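Local atomic coordinates of endoglucanase (Ganoderma lucidum, PDB entry 5D8Z), a protein that probably hydrolyses internal beta-1,4-glucosidic bonds of cellulose and related glucans as a family 5 glycoside hydrolase. Residues V234-D239 and D255-P260; T203-F208 and A259-W264; A272-T277 and C290-Y295. All blocks are in the same frame, centred on the assembly; numbering follows the deposited sequence.

Contact 1: V234-D239 and D255-P260; sequences VHKYLD and DNAWAP. With BGC (beta-D-glucopyranose), chain C.
K236, where strand 230-235 gives way to the loop, brings its CA within 8.4 Å of that of A257, the closest CA pair between 234-239 and 255-260. Here the helix is irregular: a wider pi-type turn spans 255-258, and a kink follows at P260, whose nitrogen has no bond to the preceding turn. W258 and K236 carry the contact between them. The tryptophan's chi1 of -51° sets CG beside the backbone N, and the six-membered half of the indole reaches back to the strand. CZ2 of W258 comes to 3.5 Å from CB of K236, approaching it obliquely, and the neighbouring CH2 of W258 is 3.9 Å from the same carbon. Further along the ring, V234 touches at the edge, near the ring plane, with its CG2 at 4.0 Å from W258 CZ3. F303, from the next strand but one, meets the same indole edge-to-face.

The lysine uses its aliphatic stem here and takes its charge elsewhere. Bends at chi2 (-73°) and chi3 carry CD past the methyl of A257, the CD of K236 lying 4.5 Å from A257 CB, and the amino group is led away to hydrogen-bond N253 OD1, with a weaker bond to N242. Y237 borders the sugar, its ring meeting C6 obliquely. CE2 of Y237 is 3.6 Å from C6 of the bound glucose, and its hydroxyl hydrogen-bonds E276.

Chemically, the contact is apolar: methyls and methylenes against an indole. The ammonium of K236 is satisfied by N253, outside the contact, and the part of the lysine that meets W258 is purely hydrocarbon.

Contact 2: T203-F208 and A259-W264; sequences TSAETF and APLAEW
The phenyl ring of F208 and the leucine tip of L261 meet obliquely, CD2 of F208 lying 4.5 Å from CD1 of L261, while the ring of F232 adjoins the same phenyl group with the two planes at about 65°. The other large flat group, the indole of W264, points toward the loop and also touches V209, and A214 and D215 of helix 213-218. All this belongs to the outer layer of a TIM barrel: the loop that follows strand 194-198 is pressed against helix 254-267, which comes after the next strand round the barrel.

L261 joins the two segments. With CG anti to the backbone N (chi1 -178°), its side chain points at the loop, and the two methyls divide the work. CD1 goes to F208, as described, and CD2 to A205, with 4.4 Å between A205 CB and L261 CD2. The backbone follows the same meeting, A205 and L261 having the closest CA atoms, 7.2 Å apart. The interface is small, burying 123 Å² in all, and its side-chain contacts are apolar and fairly distant.

What places the loop lies partly outside it. Backbone bonds from T203 and A205 to H235 tie the chain to the neighbouring strand, just after W202 of the glycan pocket. In the helix, beyond the proline, E263 N is bonded to A259 O at 3.1 Å. Overlapping the loop's bonds to H235, S204 to E206 form an ST turn, where the backbone N of E206 donates to S204 OG over 3.2 Å at an N-H...O angle of 138°.

Contact 3: A272-T277 and C290-Y295; sequences AFNTET and CQQVAY
In the beta-alpha-beta unit formed by strand 272-277, helix 283-298 and strand 303-312, T277, on the C-terminal part of the strand, meets Q292 projecting from the helix. Their CA atoms are still 10.2 Å apart, and the gap is bridged by side chains coming from opposite directions. Q292 supplies the length: CG is anti to the backbone N (chi1 172°) and the chain stays extended beyond it, delivering the amide to the strand. The atom modelled as OE1 of Q292 lies 3.2 Å from OG1 of T277. The threonine hydroxyl has a definite partner in K236 O, with which it forms a hydrogen bond, at the point where the neighbouring strand 230-235 gives way to its loop.

N274, three residues earlier in the strand, also points toward the helix but only borders the contact. Only 68 Å² is buried between the segments. Y295 of the helix packs on W258 of helix 254-267, and L238, from the loop after strand 230-235, touches both T277 and Q292. On the inward side of the strand F273 receives T275 CG2 over one face, 4.0 Å above the ring plane and offset toward the rim.

E276 also lies in this part of the strand; it touches a bound glucose and makes a salt bridge to R76. The helix is fastened at C290 by a disulfide to C340. A glutamate at the C-terminal end of the seventh strand, where family 5 enzymes carry their nucleophile, is characteristic of this (beta/alpha)8-barrel glycosidase fold.

Overall arrangement
Following the chain, 203-208, in the loop after strand 194-198, meets helix 254-267, where contact 2 closes the longest loop, 50 residues between its segments. Contact 1 opens later, at 234-239, and closes on the same helix, so it lies wholly within 203-264, their closing segments overlapping at A259 and P260. Contact 3 follows in series, from strand 272-277 to helix 283-298, and crosses neither. Centres of contacts 1 and 2 are about 7 Å apart, and those of contacts 1 and 3 about 8 Å. Together they tie strands six and seven, which are neighbours in the barrel, to the helices that follow them and to the fifth strand's exit loop.

Contact 1: V234-D239 and D255-P260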
ATOM      1  N   VAL A 234      -5.333  -2.570   5.113  1.00 42.22           N
ATOM      2  CA  VAL A 234      -6.050  -1.457   5.732  1.00 38.93           C
ATOM      3  C   VAL A 234      -5.174  -0.226   5.872  1.00 36.14           C
ATOM      4  O   VAL A 234      -3.945  -0.307   5.881  1.00 31.81           O
ATOM      5  CB  VAL A 234      -6.678  -1.843   7.092  1.00 41.10           C
ATOM      6  CG1 VAL A 234      -7.495  -3.120   6.954  1.00 42.92           C
ATOM      7  CG2 VAL A 234      -5.614  -2.053   8.150  1.00 43.83           C
ATOM      8  N   HIS A 235      -5.858   0.910   5.974  1.00 36.18           N
ATOM      9  CA  HIS A 235      -5.265   2.228   6.014  1.00 34.63           C
ATOM     10  C   HIS A 235      -5.925   3.013   7.157  1.00 35.23           C
ATOM     11  O   HIS A 235      -7.103   2.794   7.458  1.00 33.32           O
ATOM     12  CB  HIS A 235      -5.540   2.922   4.695  1.00 35.24           C
ATOM     13  CG  HIS A 235      -4.790   2.359   3.525  1.00 36.96           C
ATOM     14  ND1 HIS A 235      -4.708   3.022   2.321  1.00 36.25           N
ATOM     15  CD2 HIS A 235      -4.062   1.229   3.375  1.00 38.68           C
ATOM     16  CE1 HIS A 235      -3.985   2.315   1.476  1.00 37.49           C
ATOM     17  NE2 HIS A 235      -3.571   1.225   2.093  1.00 38.70           N
ATOM     18  N   LYS A 236      -5.157   3.905   7.789  1.00 36.81           N
ATOM     19  CA  LYS A 236      -5.603   4.694   8.953  1.00 38.98           C
ATOM     20  C   LYS A 236      -4.683   5.877   9.256  1.00 43.43           C
ATOM     21  O   LYS A 236      -3.456   5.716   9.476  1.00 39.32           O
ATOM     22  CB  LYS A 236      -5.669   3.830  10.208  1.00 40.03           C
ATOM     23  CG  LYS A 236      -7.070   3.662  10.747  1.00 43.63           C
ATOM     24  CD  LYS A 236      -7.550   4.930  11.408  1.00 43.90           C
ATOM     25  CE  LYS A 236      -8.963   5.303  11.013  1.00 43.61           C
ATOM     26  NZ  LYS A 236      -9.246   6.673  11.543  1.00 44.76           N
ATOM     27  N   TYR A 237      -5.289   7.060   9.310  1.00 44.01           N
ATOM     28  CA  TYR A 237      -4.557   8.301   9.542  1.00 42.80           C
ATOM     29  C   TYR A 237      -4.962   8.830  10.898  1.00 45.50           C
ATOM     30  O   TYR A 237      -5.916   8.335  11.468  1.00 51.80           O
ATOM     31  CB  TYR A 237      -4.873   9.284   8.427  1.00 40.38           C
ATOM     32  CG  TYR A 237      -4.196   8.877   7.145  1.00 41.53           C
ATOM     33  CD1 TYR A 237      -2.860   9.187   6.925  1.00 41.17           C
ATOM     34  CD2 TYR A 237      -4.863   8.154   6.171  1.00 39.93           C
ATOM     35  CE1 TYR A 237      -2.227   8.842   5.757  1.00 41.77           C
ATOM     36  CE2 TYR A 237      -4.220   7.784   5.008  1.00 39.95           C
ATOM     37  CZ  TYR A 237      -2.906   8.133   4.812  1.00 41.18           C
ATOM     38  OH  TYR A 237      -2.250   7.769   3.670  1.00 43.74           O
ATOM     39  N   LEU A 238      -4.252   9.828  11.413  1.00 47.52           N
ATOM     40  CA  LEU A 238      -4.429  10.239  12.799  1.00 47.33           C
ATOM     41  C   LEU A 238      -5.147  11.576  12.977  1.00 51.89           C
ATOM     42  O   LEU A 238      -5.154  12.139  14.074  1.00 51.16           O
ATOM     43  CB  LEU A 238      -3.064  10.249  13.502  1.00 48.90           C
ATOM     44  CG  LEU A 238      -2.545   8.840  13.873  1.00 49.27           C
ATOM     45  CD1 LEU A 238      -1.957   8.130  12.663  1.00 53.61           C
ATOM     46  CD2 LEU A 238      -1.512   8.835  14.991  1.00 49.17           C
ATOM     47  N   ASP A 239      -5.774  12.079  11.918  1.00 57.30           N
ATOM     48  CA  ASP A 239      -6.419  13.394  11.979  1.00 61.83           C
ATOM     49  C   ASP A 239      -7.908  13.207  12.135  1.00 62.65           C
ATOM     50  O   ASP A 239      -8.399  12.094  11.960  1.00 60.31           O
ATOM     51  CB  ASP A 239      -6.077  14.262  10.765  1.00 66.52           C
ATOM     52  CG  ASP A 239      -6.285  13.554   9.444  1.00 68.82           C
ATOM     53  OD1 ASP A 239      -6.075  12.326   9.370  1.00 76.78           O
ATOM     54  OD2 ASP A 239      -6.622  14.241   8.455  1.00 73.98           O
ATOM     55  N   ASP A 255      -8.769   2.712  20.345  1.00 54.84           N
ATOM     56  CA  ASP A 255     -10.132   2.513  20.849  1.00 61.05           C
ATOM     57  C   ASP A 255     -11.144   2.222  19.751  1.00 64.88           C
ATOM     58  O   ASP A 255     -11.951   1.298  19.878  1.00 61.04           O
ATOM     59  CB  ASP A 255     -10.614   3.745  21.624  1.00 69.18           C
ATOM     60  CG  ASP A 255     -10.084   3.799  23.061  1.00 74.33           C
ATOM     61  OD1 ASP A 255      -9.254   2.945  23.428  1.00 69.52           O
ATOM     62  OD2 ASP A 255     -10.511   4.708  23.821  1.00 78.82           O
ATOM     63  N   ASN A 256     -11.101   3.015  18.676  1.00 71.23           N
ATOM     64  CA  ASN A 256     -12.114   2.941  17.610  1.00 67.62           C
ATOM     65  C   ASN A 256     -11.745   2.092  16.393  1.00 62.05           C
ATOM     66  O   ASN A 256     -12.617   1.804  15.565  1.00 56.31           O
ATOM     67  CB  ASN A 256     -12.490   4.350  17.163  1.00 71.55           C
ATOM     68  CG  ASN A 256     -13.125   5.165  18.279  1.00 80.31           C
ATOM     69  OD1 ASN A 256     -13.211   4.715  19.432  1.00 85.39           O
ATOM     70  ND2 ASN A 256     -13.577   6.373  17.944  1.00 83.99           N
ATOM     71  N   ALA A 257     -10.476   1.671  16.302  1.00 54.50           N
ATOM     72  CA  ALA A 257      -9.995   0.977  15.122  1.00 47.99           C
ATOM     73  C   ALA A 257      -9.169  -0.268  15.394  1.00 46.66           C
ATOM     74  O   ALA A 257      -9.588  -1.355  15.041  1.00 46.68           O
ATOM     75  CB  ALA A 257      -9.218   1.940  14.266  1.00 47.94           C
ATOM     76  N   TRP A 258      -8.004  -0.132  16.015  1.00 48.48           N
ATOM     77  CA  TRP A 258      -7.106  -1.281  16.118  1.00 47.50           C
ATOM     78  C   TRP A 258      -7.554  -2.299  17.137  1.00 45.92           C
ATOM     79  O   TRP A 258      -7.330  -3.486  16.938  1.00 45.89           O
ATOM     80  CB  TRP A 258      -5.673  -0.870  16.417  1.00 47.91           C
ATOM     81  CG  TRP A 258      -5.192   0.137  15.512  1.00 46.17           C
ATOM     82  CD1 TRP A 258      -4.925   1.410  15.818  1.00 48.31           C
ATOM     83  CD2 TRP A 258      -4.948  -0.007  14.109  1.00 48.07           C
ATOM     84  NE1 TRP A 258      -4.497   2.087  14.710  1.00 49.68           N
ATOM     85  CE2 TRP A 258      -4.508   1.238  13.638  1.00 48.52           C
ATOM     86  CE3 TRP A 258      -5.055  -1.067  13.206  1.00 46.14           C
ATOM     87  CZ2 TRP A 258      -4.181   1.460  12.305  1.00 45.12           C
ATOM     88  CZ3 TRP A 258      -4.719  -0.848  11.888  1.00 44.51           C
ATOM     89  CH2 TRP A 258      -4.282   0.407  11.448  1.00 44.68           C
ATOM     90  N   ALA A 259      -8.162  -1.855  18.230  1.00 47.23           N
ATOM     91  CA  ALA A 259      -8.692  -2.815  19.224  1.00 48.30           C
ATOM     92  C   ALA A 259      -9.791  -3.672  18.619  1.00 48.87           C
ATOM     93  O   ALA A 259      -9.588  -4.892  18.510  1.00 48.09           O
ATOM     94  CB  ALA A 259      -9.190  -2.119  20.485  1.00 50.68           C
ATOM     95  N   PRO A 260     -10.934  -3.052  18.180  1.00 46.87           N
ATOM     96  CA  PRO A 260     -12.013  -3.868  17.593  1.00 46.66           C
ATOM     97  C   PRO A 260     -11.484  -4.719  16.466  1.00 44.80           C
ATOM     98  O   PRO A 260     -11.833  -5.904  16.322  1.00 45.50           O
ATOM     99  CB  PRO A 260     -12.996  -2.829  17.041  1.00 44.42           C
ATOM    100  CG  PRO A 260     -12.736  -1.610  17.837  1.00 44.49           C
ATOM    101  CD  PRO A 260     -11.249  -1.621  18.047  1.00 46.89           C
TER
HETATM  102  C2  BGC C   2      -8.228  11.462   0.877  1.00 80.07           C
HETATM  103  C3  BGC C   2      -6.956  10.677   0.485  1.00 82.25           C
HETATM  104  C4  BGC C   2      -6.523   9.683   1.548  1.00 76.48           C
HETATM  105  C5  BGC C   2      -7.723   8.846   2.034  1.00 74.28           C
HETATM  106  C6  BGC C   2      -7.367   8.031   3.276  1.00 72.61           C
HETATM  107  C1  BGC C   2      -9.364  10.619   1.513  1.00 84.47           C
HETATM  108  O2  BGC C   2      -8.723  12.101  -0.305  1.00 64.47           O
HETATM  109  O3  BGC C   2      -5.812  11.532   0.283  1.00 88.65           O
HETATM  110  O4  BGC C   2      -5.409   8.942   0.992  1.00 68.78           O
HETATM  111  O5  BGC C   2      -8.856   9.639   2.428  1.00 82.82           O
HETATM  112  O6  BGC C   2      -8.135   8.431   4.416  1.00 64.45           O

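Contact 2: T203-F208 and A259-W264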
ATOM      1  N   THR A 203     -10.506   1.660   2.505  1.00 36.41           N
ATOM      2  CA  THR A 203     -10.036   0.628   3.453  1.00 41.14           C
ATOM      3  C   THR A 203      -9.776   1.180   4.825  1.00 39.93           C
ATOM      4  O   THR A 203      -8.813   0.803   5.484  1.00 36.73           O
ATOM      5  CB  THR A 203      -8.706  -0.075   3.047  1.00 47.19           C
ATOM      6  OG1 THR A 203      -7.875   0.801   2.266  1.00 59.67           O
ATOM      7  CG2 THR A 203      -8.954  -1.327   2.302  1.00 46.11           C
ATOM      8  N   SER A 204     -10.613   2.088   5.277  1.00 42.23           N
ATOM      9  CA  SER A 204     -10.450   2.549   6.628  1.00 43.96           C
ATOM     10  C   SER A 204     -10.461   1.307   7.525  1.00 42.70           C
ATOM     11  O   SER A 204     -11.291   0.408   7.346  1.00 47.80           O
ATOM     12  CB  SER A 204     -11.570   3.502   6.988  1.00 46.94           C
ATOM     13  OG  SER A 204     -11.653   3.684   8.378  1.00 54.38           O
ATOM     14  N   ALA A 205      -9.509   1.253   8.444  1.00 40.58           N
ATOM     15  CA  ALA A 205      -9.457   0.209   9.470  1.00 42.20           C
ATOM     16  C   ALA A 205     -10.603   0.281  10.477  1.00 41.02           C
ATOM     17  O   ALA A 205     -10.925  -0.707  11.117  1.00 39.39           O
ATOM     18  CB  ALA A 205      -8.144   0.298  10.231  1.00 43.17           C
ATOM     19  N   GLU A 206     -11.176   1.464  10.645  1.00 42.16           N
ATOM     20  CA  GLU A 206     -12.262   1.686  11.588  1.00 44.43           C
ATOM     21  C   GLU A 206     -13.562   1.035  11.144  1.00 45.24           C
ATOM     22  O   GLU A 206     -14.317   0.549  11.958  1.00 44.24           O
ATOM     23  CB  GLU A 206     -12.476   3.179  11.761  1.00 46.32           C
ATOM     24  CG  GLU A 206     -13.555   3.581  12.740  1.00 50.77           C
ATOM     25  CD  GLU A 206     -13.177   4.849  13.488  1.00 60.98           C
ATOM     26  OE1 GLU A 206     -12.001   4.946  13.928  1.00 72.22           O
ATOM     27  OE2 GLU A 206     -14.032   5.751  13.648  1.00 59.07           O
ATOM     28  N   THR A 207     -13.839   1.033   9.850  1.00 48.73           N
ATOM     29  CA  THR A 207     -15.103   0.483   9.353  1.00 48.62           C
ATOM     30  C   THR A 207     -14.920  -0.860   8.682  1.00 44.56           C
ATOM     31  O   THR A 207     -15.884  -1.420   8.191  1.00 45.10           O
ATOM     32  CB  THR A 207     -15.703   1.411   8.301  1.00 49.44           C
ATOM     33  OG1 THR A 207     -14.760   1.521   7.217  1.00 58.76           O
ATOM     34  CG2 THR A 207     -15.964   2.778   8.908  1.00 47.33           C
ATOM     35  N   PHE A 208     -13.694  -1.368   8.646  1.00 39.87           N
ATOM     36  CA  PHE A 208     -13.405  -2.562   7.882  1.00 40.49           C
ATOM     37  C   PHE A 208     -14.304  -3.745   8.169  1.00 42.77           C
ATOM     38  O   PHE A 208     -14.650  -4.479   7.254  1.00 48.96           O
ATOM     39  CB  PHE A 208     -11.971  -3.009   8.097  1.00 40.81           C
ATOM     40  CG  PHE A 208     -11.512  -4.040   7.103  1.00 40.07           C
ATOM     41  CD1 PHE A 208     -11.129  -3.657   5.834  1.00 38.01           C
ATOM     42  CD2 PHE A 208     -11.480  -5.388   7.436  1.00 40.95           C
ATOM     43  CE1 PHE A 208     -10.724  -4.593   4.910  1.00 40.68           C
ATOM     44  CE2 PHE A 208     -11.063  -6.333   6.520  1.00 42.72           C
ATOM     45  CZ  PHE A 208     -10.679  -5.937   5.252  1.00 42.21           C
ATOM     46  N   ALA A 259      -8.162  -1.855  18.230  1.00 47.23           N
ATOM     47  CA  ALA A 259      -8.692  -2.815  19.224  1.00 48.30           C
ATOM     48  C   ALA A 259      -9.791  -3.672  18.619  1.00 48.87           C
ATOM     49  O   ALA A 259      -9.588  -4.892  18.510  1.00 48.09           O
ATOM     50  CB  ALA A 259      -9.190  -2.119  20.485  1.00 50.68           C
ATOM     51  N   PRO A 260     -10.934  -3.052  18.180  1.00 46.87           N
ATOM     52  CA  PRO A 260     -12.013  -3.868  17.593  1.00 46.66           C
ATOM     53  C   PRO A 260     -11.484  -4.719  16.466  1.00 44.80           C
ATOM     54  O   PRO A 260     -11.833  -5.904  16.322  1.00 45.50           O
ATOM     55  CB  PRO A 260     -12.996  -2.829  17.041  1.00 44.42           C
ATOM     56  CG  PRO A 260     -12.736  -1.610  17.837  1.00 44.49           C
ATOM     57  CD  PRO A 260     -11.249  -1.621  18.047  1.00 46.89           C
ATOM     58  N   LEU A 261     -10.605  -4.134  15.682  1.00 41.34           N
ATOM     59  CA  LEU A 261     -10.139  -4.872  14.551  1.00 46.07           C
ATOM     60  C   LEU A 261      -9.427  -6.164  14.963  1.00 45.20           C
ATOM     61  O   LEU A 261      -9.759  -7.236  14.462  1.00 46.32           O
ATOM     62  CB  LEU A 261      -9.263  -4.001  13.658  1.00 47.68           C
ATOM     63  CG  LEU A 261      -8.824  -4.789  12.434  1.00 47.59           C
ATOM     64  CD1 LEU A 261     -10.033  -5.331  11.682  1.00 49.53           C
ATOM     65  CD2 LEU A 261      -7.964  -3.912  11.568  1.00 48.01           C
ATOM     66  N   ALA A 262      -8.484  -6.060  15.888  1.00 45.26           N
ATOM     67  CA  ALA A 262      -7.739  -7.233  16.376  1.00 49.78           C
ATOM     68  C   ALA A 262      -8.635  -8.309  16.975  1.00 48.93           C
ATOM     69  O   ALA A 262      -8.418  -9.499  16.746  1.00 44.13           O
ATOM     70  CB  ALA A 262      -6.700  -6.819  17.404  1.00 50.51           C
ATOM     71  N   GLU A 263      -9.632  -7.893  17.751  1.00 52.76           N
ATOM     72  CA  GLU A 263     -10.567  -8.849  18.330  1.00 53.87           C
ATOM     73  C   GLU A 263     -11.124  -9.642  17.198  1.00 53.60           C
ATOM     74  O   GLU A 263     -10.997 -10.868  17.187  1.00 60.62           O
ATOM     75  CB  GLU A 263     -11.709  -8.164  19.046  1.00 58.48           C
ATOM     76  CG  GLU A 263     -11.347  -7.600  20.398  1.00 66.91           C
ATOM     77  CD  GLU A 263     -12.427  -6.660  20.908  1.00 82.50           C
ATOM     78  OE1 GLU A 263     -13.509  -6.608  20.273  1.00 84.70           O
ATOM     79  OE2 GLU A 263     -12.191  -5.969  21.931  1.00 94.31           O
ATOM     80  N   TRP A 264     -11.701  -8.939  16.220  1.00 50.35           N
ATOM     81  CA  TRP A 264     -12.284  -9.610  15.064  1.00 45.35           C
ATOM     82  C   TRP A 264     -11.242 -10.491  14.372  1.00 39.91           C
ATOM     83  O   TRP A 264     -11.473 -11.661  14.117  1.00 38.14           O
ATOM     84  CB  TRP A 264     -12.908  -8.608  14.067  1.00 45.35           C
ATOM     85  CG  TRP A 264     -13.727  -9.336  13.057  1.00 43.22           C
ATOM     86  CD1 TRP A 264     -15.059  -9.622  13.148  1.00 46.09           C
ATOM     87  CD2 TRP A 264     -13.263  -9.958  11.855  1.00 39.26           C
ATOM     88  NE1 TRP A 264     -15.457 -10.367  12.063  1.00 44.45           N
ATOM     89  CE2 TRP A 264     -14.368 -10.601  11.263  1.00 41.17           C
ATOM     90  CE3 TRP A 264     -12.026 -10.036  11.223  1.00 40.28           C
ATOM     91  CZ2 TRP A 264     -14.275 -11.303  10.058  1.00 39.98           C
ATOM     92  CZ3 TRP A 264     -11.927 -10.741  10.018  1.00 40.42           C
ATOM     93  CH2 TRP A 264     -13.045 -11.361   9.452  1.00 40.00           C
TER

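Contact 3: A272-T277 and C290-Y295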
ATOM      1  N   ALA A 272      -4.227  -8.805   9.245  1.00 44.78           N
ATOM      2  CA  ALA A 272      -4.224  -7.578   8.418  1.00 42.73           C
ATOM      3  C   ALA A 272      -2.878  -6.866   8.396  1.00 40.78           C
ATOM      4  O   ALA A 272      -2.003  -7.133   9.194  1.00 37.07           O
ATOM      5  CB  ALA A 272      -5.290  -6.624   8.892  1.00 42.63           C
ATOM      6  N   PHE A 273      -2.761  -5.928   7.470  1.00 46.17           N
ATOM      7  CA  PHE A 273      -1.515  -5.210   7.159  1.00 45.88           C
ATOM      8  C   PHE A 273      -1.871  -3.747   6.898  1.00 46.00           C
ATOM      9  O   PHE A 273      -2.638  -3.435   5.992  1.00 49.65           O
ATOM     10  CB  PHE A 273      -0.901  -5.814   5.898  1.00 44.53           C
ATOM     11  CG  PHE A 273       0.539  -5.451   5.651  1.00 42.49           C
ATOM     12  CD1 PHE A 273       1.329  -6.302   4.880  1.00 39.59           C
ATOM     13  CD2 PHE A 273       1.123  -4.287   6.164  1.00 43.16           C
ATOM     14  CE1 PHE A 273       2.658  -6.004   4.627  1.00 40.01           C
ATOM     15  CE2 PHE A 273       2.457  -3.986   5.899  1.00 38.86           C
ATOM     16  CZ  PHE A 273       3.220  -4.838   5.134  1.00 37.92           C
ATOM     17  N   ASN A 274      -1.302  -2.858   7.689  1.00 46.81           N
ATOM     18  CA  ASN A 274      -1.585  -1.453   7.571  1.00 44.67           C
ATOM     19  C   ASN A 274      -0.666  -0.769   6.579  1.00 43.93           C
ATOM     20  O   ASN A 274       0.419  -0.320   6.946  1.00 44.73           O
ATOM     21  CB  ASN A 274      -1.445  -0.776   8.920  1.00 42.95           C
ATOM     22  CG  ASN A 274      -1.809   0.658   8.840  1.00 42.12           C
ATOM     23  OD1 ASN A 274      -2.489   1.073   7.893  1.00 41.23           O
ATOM     24  ND2 ASN A 274      -1.360   1.437   9.804  1.00 41.31           N
ATOM     25  N   THR A 275      -1.107  -0.659   5.330  1.00 40.29           N
ATOM     26  CA  THR A 275      -0.224  -0.217   4.259  1.00 39.24           C
ATOM     27  C   THR A 275      -0.167   1.300   4.056  1.00 39.01           C
ATOM     28  O   THR A 275       0.573   1.786   3.227  1.00 39.95           O
ATOM     29  CB  THR A 275      -0.635  -0.887   2.948  1.00 38.75           C
ATOM     30  OG1 THR A 275      -2.066  -0.868   2.846  1.00 37.51           O
ATOM     31  CG2 THR A 275      -0.145  -2.305   2.917  1.00 36.86           C
ATOM     32  N   GLU A 276      -0.956   2.046   4.798  1.00 40.42           N
ATOM     33  CA  GLU A 276      -0.886   3.492   4.740  1.00 42.93           C
ATOM     34  C   GLU A 276      -1.227   4.081   6.113  1.00 41.95           C
ATOM     35  O   GLU A 276      -2.281   3.793   6.685  1.00 38.17           O
ATOM     36  CB  GLU A 276      -1.845   4.039   3.677  1.00 44.22           C
ATOM     37  CG  GLU A 276      -1.178   4.553   2.411  1.00 47.76           C
ATOM     38  CD  GLU A 276      -2.160   5.176   1.414  1.00 53.05           C
ATOM     39  OE1 GLU A 276      -2.916   6.110   1.786  1.00 58.10           O
ATOM     40  OE2 GLU A 276      -2.179   4.737   0.236  1.00 58.59           O
ATOM     41  N   THR A 277      -0.318   4.899   6.630  1.00 39.92           N
ATOM     42  CA  THR A 277      -0.582   5.720   7.817  1.00 39.08           C
ATOM     43  C   THR A 277       0.478   6.804   7.928  1.00 36.95           C
ATOM     44  O   THR A 277       1.564   6.688   7.366  1.00 36.03           O
ATOM     45  CB  THR A 277      -0.600   4.903   9.159  1.00 39.49           C
ATOM     46  OG1 THR A 277      -1.033   5.751  10.250  1.00 40.31           O
ATOM     47  CG2 THR A 277       0.774   4.320   9.500  1.00 34.45           C
ATOM     48  N   CYS A 290       3.321   7.119  18.275  1.00 54.73           N
ATOM     49  CA  CYS A 290       4.135   6.161  19.026  1.00 57.14           C
ATOM     50  C   CYS A 290       3.230   5.224  19.797  1.00 53.05           C
ATOM     51  O   CYS A 290       3.517   4.011  19.926  1.00 46.91           O
ATOM     52  CB  CYS A 290       5.126   6.870  19.946  1.00 61.55           C
ATOM     53  SG  CYS A 290       6.734   7.187  19.154  1.00 78.85           S
ATOM     54  N   GLN A 291       2.119   5.794  20.255  1.00 51.32           N
ATOM     55  CA  GLN A 291       1.069   5.020  20.889  1.00 56.93           C
ATOM     56  C   GLN A 291       0.533   3.957  19.911  1.00 56.81           C
ATOM     57  O   GLN A 291       0.578   2.754  20.222  1.00 63.51           O
ATOM     58  CB  GLN A 291      -0.035   5.933  21.463  1.00 57.37           C
ATOM     59  CG  GLN A 291       0.457   6.745  22.666  1.00 55.58           C
ATOM     60  CD  GLN A 291      -0.557   7.737  23.246  1.00 57.98           C
ATOM     61  OE1 GLN A 291      -1.581   8.098  22.637  1.00 52.04           O
ATOM     62  NE2 GLN A 291      -0.263   8.178  24.453  1.00 59.22           N
ATOM     63  N   GLN A 292       0.093   4.380  18.726  1.00 50.49           N
ATOM     64  CA  GLN A 292      -0.430   3.439  17.713  1.00 47.11           C
ATOM     65  C   GLN A 292       0.558   2.338  17.319  1.00 43.45           C
ATOM     66  O   GLN A 292       0.153   1.207  17.073  1.00 42.58           O
ATOM     67  CB  GLN A 292      -0.879   4.190  16.454  1.00 47.02           C
ATOM     68  CG  GLN A 292      -1.261   3.294  15.270  1.00 47.96           C
ATOM     69  CD  GLN A 292      -1.767   4.073  14.058  1.00 47.23           C
ATOM     70  OE1 GLN A 292      -1.030   4.279  13.103  1.00 54.28           O
ATOM     71  NE2 GLN A 292      -3.011   4.514  14.103  1.00 42.01           N
ATOM     72  N   VAL A 293       1.840   2.671  17.252  1.00 42.93           N
ATOM     73  CA  VAL A 293       2.868   1.728  16.815  1.00 42.56           C
ATOM     74  C   VAL A 293       3.210   0.759  17.936  1.00 47.53           C
ATOM     75  O   VAL A 293       3.489  -0.426  17.681  1.00 42.45           O
ATOM     76  CB  VAL A 293       4.143   2.463  16.364  1.00 42.19           C
ATOM     77  CG1 VAL A 293       5.276   1.487  16.065  1.00 38.98           C
ATOM     78  CG2 VAL A 293       3.849   3.318  15.129  1.00 46.21           C
ATOM     79  N   ALA A 294       3.193   1.267  19.175  1.00 51.99           N
ATOM     80  CA  ALA A 294       3.392   0.423  20.356  1.00 49.44           C
ATOM     81  C   ALA A 294       2.295  -0.645  20.428  1.00 47.62           C
ATOM     82  O   ALA A 294       2.583  -1.847  20.556  1.00 50.50           O
ATOM     83  CB  ALA A 294       3.407   1.281  21.609  1.00 49.05           C
ATOM     84  N   TYR A 295       1.045  -0.202  20.315  1.00 47.44           N
ATOM     85  CA  TYR A 295      -0.119  -1.116  20.210  1.00 47.61           C
ATOM     86  C   TYR A 295      -0.011  -2.124  19.064  1.00 46.94           C
ATOM     87  O   TYR A 295      -0.218  -3.323  19.253  1.00 45.47           O
ATOM     88  CB  TYR A 295      -1.423  -0.346  20.042  1.00 46.53           C
ATOM     89  CG  TYR A 295      -2.623  -1.256  20.141  1.00 53.97           C
ATOM     90  CD1 TYR A 295      -3.282  -1.460  21.366  1.00 54.69           C
ATOM     91  CD2 TYR A 295      -3.110  -1.926  19.019  1.00 55.20           C
ATOM     92  CE1 TYR A 295      -4.372  -2.304  21.460  1.00 53.81           C
ATOM     93  CE2 TYR A 295      -4.195  -2.778  19.110  1.00 56.82           C
ATOM     94  CZ  TYR A 295      -4.821  -2.970  20.334  1.00 57.63           C
ATOM     95  OH  TYR A 295      -5.904  -3.812  20.405  1.00 56.23           O
TER